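Local structure of putative phosphosugar isomerase (Silicibacter pomeroyi DSS-3, 3FJ1) at residues Ile193-Met198 against Pro256-Ala261; Ser207-Gly212 against Glu236-Ala241. The protein is of unknown biochemical function but, with its two SIS domains, probably binds phosphosugars and may act as an isomerase or aminotransferase. All coordinates share one frame; numbering follows the deposited sequence. Where two conformers were deposited one is given.

Contact 1. Residues Ile193-Met198 against Pro256-Ala261; sequences IDWPEM and PVLGFA
The backbones of 193-198 and 256-261 keep well apart, with no hydrogen bond between them; the nearest pair of CA atoms, those of M198 and P256, is separated by 7.6 Å. The first segment is a turn leading into helix 196-204, and the second contains strand 257-259, the middle strand of the parallel sheet in the second SIS domain. Helix start and sheet are therefore layers of an alpha/beta sandwich, joined here by apolar side chains. W195 occupies the N-cap position with a positive phi of 47°, turning the chain into the helix, and P196 suits the first helical turn because its ring nitrogen has no hydrogen to offer. Within the first segment M198 N makes a weak bond, 2.9 Å, to W195 O.

M198, deposited as selenomethionine, bridges most of the gap. Its CG is anti to the backbone N (chi1 171°), and bends at chi2 and chi3 fold the chain so that its end approaches the strand. SE lies 3.9 Å from P256 CB, while the side chains of M198 and L258 cross at about a right angle, with the methyl CE against CB and CG of L258. A flexible, unbranched chain can reach P256 with SE and L258 with CE. L258, extended with CG anti to its N, sends CD1 to the six-membered ring of W195, 3.9 Å from CZ3 and oblique to the ring plane. The indole N-H is satisfied by E298 O, while the apolar six-membered ring is left to pack on L258. F316 of helix 308-326 and L297 also touch L258. Its other methyl, CD2, sits over the centre of the F260 ring, 4.0 Å above the plane, and M198 CE approaches L258 CG to 3.6 Å.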
loop_
_atom_site.group_PDB
_atom_site.type_symbol
_atom_site.label_atom_id
_atom_site.label_comp_id
_atom_site.label_asym_id
_atom_site.label_seq_id
_atom_site.Cartn_x
_atom_site.Cartn_y
_atom_site.Cartn_z
ATOM N N ILE A 193 27.813 8.421 -6.066
ATOM C CA ILE A 193 27.025 8.812 -7.219
ATOM C C ILE A 193 25.987 9.832 -6.715
ATOM O O ILE A 193 25.422 9.641 -5.620
ATOM C CB ILE A 193 26.296 7.600 -7.813
ATOM C CG1 ILE A 193 27.329 6.627 -8.405
ATOM C CG2 ILE A 193 25.246 8.058 -8.838
ATOM C CD1 ILE A 193 26.777 5.278 -8.765
ATOM N N ASP A 194 25.817 10.950 -7.425
ATOM C CA ASP A 194 24.808 11.919 -6.989
ATOM C C ASP A 194 23.975 12.539 -8.104
ATOM O O ASP A 194 23.229 13.471 -7.871
ATOM C CB ASP A 194 25.399 12.940 -6.006
ATOM C CG ASP A 194 26.478 13.790 -6.603
ATOM O OD1 ASP A 194 26.519 13.953 -7.844
ATOM O OD2 ASP A 194 27.253 14.359 -5.804
ATOM N N TRP A 195 24.063 11.959 -9.301
ATOM C CA TRP A 195 23.139 12.269 -10.399
ATOM C C TRP A 195 22.887 13.750 -10.646
ATOM O O TRP A 195 21.730 14.201 -10.610
ATOM C CB TRP A 195 21.790 11.541 -10.208
ATOM C CG TRP A 195 21.870 10.041 -10.158
ATOM C CD1 TRP A 195 22.776 9.250 -10.805
ATOM C CD2 TRP A 195 20.968 9.142 -9.485
ATOM N NE1 TRP A 195 22.524 7.944 -10.549
ATOM C CE2 TRP A 195 21.411 7.837 -9.755
ATOM C CE3 TRP A 195 19.827 9.318 -8.701
ATOM C CZ2 TRP A 195 20.767 6.693 -9.241
ATOM C CZ3 TRP A 195 19.204 8.200 -8.184
ATOM C CH2 TRP A 195 19.678 6.895 -8.461
ATOM N N PRO A 196 23.944 14.499 -10.985
ATOM C CA PRO A 196 23.819 15.960 -11.209
ATOM C C PRO A 196 22.745 16.382 -12.225
ATOM O O PRO A 196 22.079 17.394 -12.029
ATOM C CB PRO A 196 25.223 16.379 -11.678
ATOM C CG PRO A 196 25.929 15.127 -12.050
ATOM C CD PRO A 196 25.319 14.008 -11.244
ATOM N N GLU A 197 22.595 15.608 -13.287
ATOM C CA GLU A 197 21.587 15.862 -14.320
ATOM C C GLU A 197 20.167 15.810 -13.733
ATOM O O GLU A 197 19.315 16.601 -14.121
ATOM C CB GLU A 197 21.755 14.895 -15.492
ATOM C CG GLU A 197 21.546 13.392 -15.160
ATOM C CD GLU A 197 22.669 12.742 -14.289
ATOM O OE1 GLU A 197 23.676 13.374 -13.938
ATOM O OE2 GLU A 197 22.550 11.603 -13.970
HETATM N N MSE A 198 19.909 14.909 -12.772
HETATM C CA MSE A 198 18.608 14.861 -12.112
HETATM C C MSE A 198 18.418 16.087 -11.214
HETATM O O MSE A 198 17.348 16.632 -11.136
HETATM C CB MSE A 198 18.469 13.585 -11.267
HETATM C CG MSE A 198 17.239 13.559 -10.369
HETATM SE SE MSE A 198 15.598 13.422 -11.394
HETATM C CE MSE A 198 15.912 11.605 -11.934
ATOM N N PRO A 256 10.235 15.566 -13.505
ATOM C CA PRO A 256 11.164 14.485 -13.813
ATOM C C PRO A 256 10.679 13.130 -13.273
ATOM O O PRO A 256 10.029 13.044 -12.208
ATOM C CB PRO A 256 12.463 14.885 -13.085
ATOM C CG PRO A 256 12.318 16.301 -12.733
ATOM C CD PRO A 256 10.849 16.576 -12.624
ATOM N N VAL A 257 11.025 12.084 -14.017
ATOM C CA VAL A 257 10.638 10.720 -13.680
ATOM C C VAL A 257 11.919 9.916 -13.461
ATOM O O VAL A 257 12.856 9.999 -14.253
ATOM C CB VAL A 257 9.806 10.114 -14.823
ATOM C CG1 VAL A 257 9.415 8.669 -14.517
ATOM C CG2 VAL A 257 8.569 10.981 -15.105
ATOM N N LEU A 258 11.969 9.158 -12.371
ATOM C CA LEU A 258 13.125 8.347 -12.053
ATOM C C LEU A 258 12.716 6.880 -11.967
ATOM O O LEU A 258 11.968 6.493 -11.056
ATOM C CB LEU A 258 13.685 8.800 -10.714
ATOM C CG LEU A 258 15.113 8.426 -10.330
ATOM C CD1 LEU A 258 15.409 8.954 -8.916
ATOM C CD2 LEU A 258 15.496 6.961 -10.488
ATOM N N GLY A 259 13.204 6.064 -12.896
ATOM C CA GLY A 259 12.912 4.641 -12.910
ATOM C C GLY A 259 13.961 3.814 -12.181
ATOM O O GLY A 259 15.116 3.753 -12.608
ATOM N N PHE A 260 13.538 3.196 -11.077
ATOM C CA PHE A 260 14.356 2.279 -10.289
ATOM C C PHE A 260 14.337 0.905 -10.944
ATOM O O PHE A 260 13.340 0.182 -10.862
ATOM C CB PHE A 260 13.880 2.217 -8.835
ATOM C CG PHE A 260 14.238 3.458 -8.045
ATOM C CD1 PHE A 260 15.479 3.575 -7.488
ATOM C CD2 PHE A 260 13.337 4.501 -7.878
ATOM C CE1 PHE A 260 15.817 4.704 -6.751
ATOM C CE2 PHE A 260 13.653 5.616 -7.142
ATOM C CZ PHE A 260 14.871 5.729 -6.580
ATOM N N ALA A 261 15.441 0.587 -11.622
ATOM C CA ALA A 261 15.631 -0.726 -12.273
ATOM C C ALA A 261 16.767 -1.530 -11.627
ATOM O O ALA A 261 17.908 -1.071 -11.585
ATOM C CB ALA A 261 15.919 -0.539 -13.777
#

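Contact 2. Residues Ser207-Gly212 against Glu236-Ala241; sequences SLFTLG and ESYSSA
Four backbone hydrogen bonds stitch strand 208-212 to strand 236-239. E236 N gives to L208 O at 3.0 Å, nearly along the C=O axis, whereas the next three N-H groups lie in the plane of the carbonyl they meet: T210 N to E236 O, Y238 N to T210 O and G212 N to Y238 O. Beyond the strand's last pair, S240 N continues the series by giving to G212 O at 2.9 Å. The N-H and C=O groups of F209 and L211 face the other way, toward strand 257-259, so the backbone of 208-212 is bonded on both flanks. The two strands are consecutive in a beta-alpha-beta unit of the SIS fold, connected by helix 217-231, and they run parallel with a twist of -30°.

T210 and S237 are small enough to fit under that helix. T210 OG1, in the crowded position between N and carbonyl carbon (chi1 59°), lies 3.2 Å from S237 CA but is hydrogen-bonded to S220 O; S237 OG finds N221 OD1 and S220 OG. On the opposite face stand F209, L211, E236 and Y238. F209 CD1 touches Y238 CE1 at 3.8 Å, and L211 CD2 packs on Y238 CB at the same separation. The E236 carboxylate stands 87° to the F209 ring, with OE1 at the ring's edge. Y238 OH donates to E236 OE1 over a very short 2.4 Å, met nearly along the C-O axis, and OE2 bonds H234 NE2. S239 OG accepts from A241 N at 3.2 Å, forming an ST turn.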
loop_
_atom_site.group_PDB
_atom_site.type_symbol
_atom_site.label_atom_id
_atom_site.label_comp_id
_atom_site.label_asym_id
_atom_site.label_seq_id
_atom_site.Cartn_x
_atom_site.Cartn_y
_atom_site.Cartn_z
ATOM N N SER A 207 9.300 18.766 -8.395
ATOM C CA SER A 207 8.507 17.641 -7.874
ATOM C C SER A 207 9.101 16.420 -8.555
ATOM O O SER A 207 9.786 16.553 -9.570
ATOM C CB SER A 207 7.035 17.750 -8.221
ATOM O OG SER A 207 6.425 18.677 -7.380
ATOM N N LEU A 208 8.763 15.233 -8.071
ATOM C CA LEU A 208 9.400 14.049 -8.612
ATOM C C LEU A 208 8.477 12.858 -8.676
ATOM O O LEU A 208 7.756 12.595 -7.732
ATOM C CB LEU A 208 10.592 13.700 -7.734
ATOM C CG LEU A 208 11.373 12.425 -8.073
ATOM C CD1 LEU A 208 12.122 12.621 -9.402
ATOM C CD2 LEU A 208 12.302 12.028 -6.931
ATOM N N PHE A 209 8.522 12.128 -9.800
ATOM C CA PHE A 209 7.855 10.851 -9.910
ATOM C C PHE A 209 8.898 9.733 -9.896
ATOM O O PHE A 209 9.907 9.804 -10.584
ATOM C CB PHE A 209 6.995 10.757 -11.173
ATOM C CG PHE A 209 5.891 11.770 -11.220
ATOM C CD1 PHE A 209 4.843 11.687 -10.331
ATOM C CD2 PHE A 209 5.894 12.779 -12.170
ATOM C CE1 PHE A 209 3.797 12.606 -10.372
ATOM C CE2 PHE A 209 4.872 13.712 -12.219
ATOM C CZ PHE A 209 3.816 13.621 -11.308
ATOM N N THR A 210 8.711 8.768 -9.011
ATOM C CA THR A 210 9.574 7.577 -8.969
ATOM C C THR A 210 8.785 6.362 -9.470
ATOM O O THR A 210 7.567 6.273 -9.278
ATOM C CB THR A 210 10.128 7.336 -7.558
ATOM O OG1 THR A 210 9.039 7.158 -6.638
ATOM C CG2 THR A 210 10.999 8.549 -7.140
ATOM N N LEU A 211 9.489 5.461 -10.147
ATOM C CA LEU A 211 8.911 4.236 -10.650
ATOM C C LEU A 211 9.714 3.033 -10.188
ATOM O O LEU A 211 10.926 3.094 -9.969
ATOM C CB LEU A 211 8.873 4.217 -12.188
ATOM C CG LEU A 211 8.234 5.383 -12.938
ATOM C CD1 LEU A 211 8.307 5.104 -14.489
ATOM C CD2 LEU A 211 6.821 5.617 -12.499
ATOM N N GLY A 212 9.010 1.922 -10.065
ATOM C CA GLY A 212 9.611 0.641 -9.762
ATOM C C GLY A 212 8.760 -0.437 -10.426
ATOM O O GLY A 212 7.673 -0.169 -10.894
ATOM N N GLU A 236 5.804 11.239 -5.837
ATOM C CA GLU A 236 4.851 10.117 -5.895
ATOM C C GLU A 236 5.529 8.923 -6.554
ATOM O O GLU A 236 6.210 9.095 -7.573
ATOM C CB GLU A 236 3.595 10.471 -6.696
ATOM C CG GLU A 236 2.698 11.528 -6.085
ATOM C CD GLU A 236 1.564 11.947 -7.020
ATOM O OE1 GLU A 236 1.076 11.114 -7.822
ATOM O OE2 GLU A 236 1.160 13.115 -6.966
ATOM N N SER A 237 5.337 7.740 -5.966
ATOM C CA SER A 237 5.865 6.492 -6.484
ATOM C C SER A 237 4.787 5.653 -7.197
ATOM O O SER A 237 3.667 5.473 -6.686
ATOM C CB SER A 237 6.448 5.661 -5.345
ATOM O OG SER A 237 6.944 4.446 -5.860
ATOM N N TYR A 238 5.152 5.066 -8.325
ATOM C CA TYR A 238 4.229 4.253 -9.077
ATOM C C TYR A 238 4.878 3.009 -9.591
ATOM O O TYR A 238 6.086 3.008 -9.864
ATOM C CB TYR A 238 3.773 4.997 -10.338
ATOM C CG TYR A 238 2.915 6.210 -10.096
ATOM C CD1 TYR A 238 3.475 7.483 -9.949
ATOM C CD2 TYR A 238 1.550 6.088 -10.069
ATOM C CE1 TYR A 238 2.663 8.603 -9.742
ATOM C CE2 TYR A 238 0.750 7.173 -9.876
ATOM C CZ TYR A 238 1.307 8.418 -9.691
ATOM O OH TYR A 238 0.422 9.475 -9.498
ATOM N N SER A 239 4.071 1.953 -9.755
ATOM C CA SER A 239 4.512 0.842 -10.561
ATOM C C SER A 239 4.610 1.375 -11.995
ATOM O O SER A 239 3.695 2.048 -12.477
ATOM C CB SER A 239 3.516 -0.327 -10.518
ATOM O OG SER A 239 3.895 -1.365 -11.426
ATOM N N SER A 240 5.656 0.974 -12.711
ATOM C CA SER A 240 5.834 1.342 -14.117
ATOM C C SER A 240 4.716 0.699 -14.983
ATOM O O SER A 240 4.381 1.178 -16.065
ATOM C CB SER A 240 7.232 0.903 -14.569
ATOM O OG SER A 240 7.430 -0.479 -14.371
ATOM N N ALA A 241 4.143 -0.400 -14.490
ATOM C CA ALA A 241 3.028 -1.052 -15.179
ATOM C C ALA A 241 1.705 -0.322 -14.959
ATOM O O ALA A 241 0.721 -0.627 -15.624
ATOM C CB ALA A 241 2.905 -2.490 -14.710
#

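Following the chain, 193-198 leads into helix 196-204, which runs on to strand 208-212, helix 217-231 and strand 235-239 before helix 250-253 and strand 257-259. Contact 2 closes the shorter loop, across one beta-alpha-beta unit, and is nested within the longer loop that contact 1 closes. The two do not cross. Their centres lie 12 Å apart and they meet in the sheet, where strand 208-212 sits between 235-239 and 257-259; L258 N to F209 O and L258 O to L211 N, each 2.8 Å, are probable hydrogen bonds. Contact 1 packs the start of helix 196-204 on the middle strand, and contact 2 joins strand 208-212 to 235-239, one of the two outermost strands within this chain.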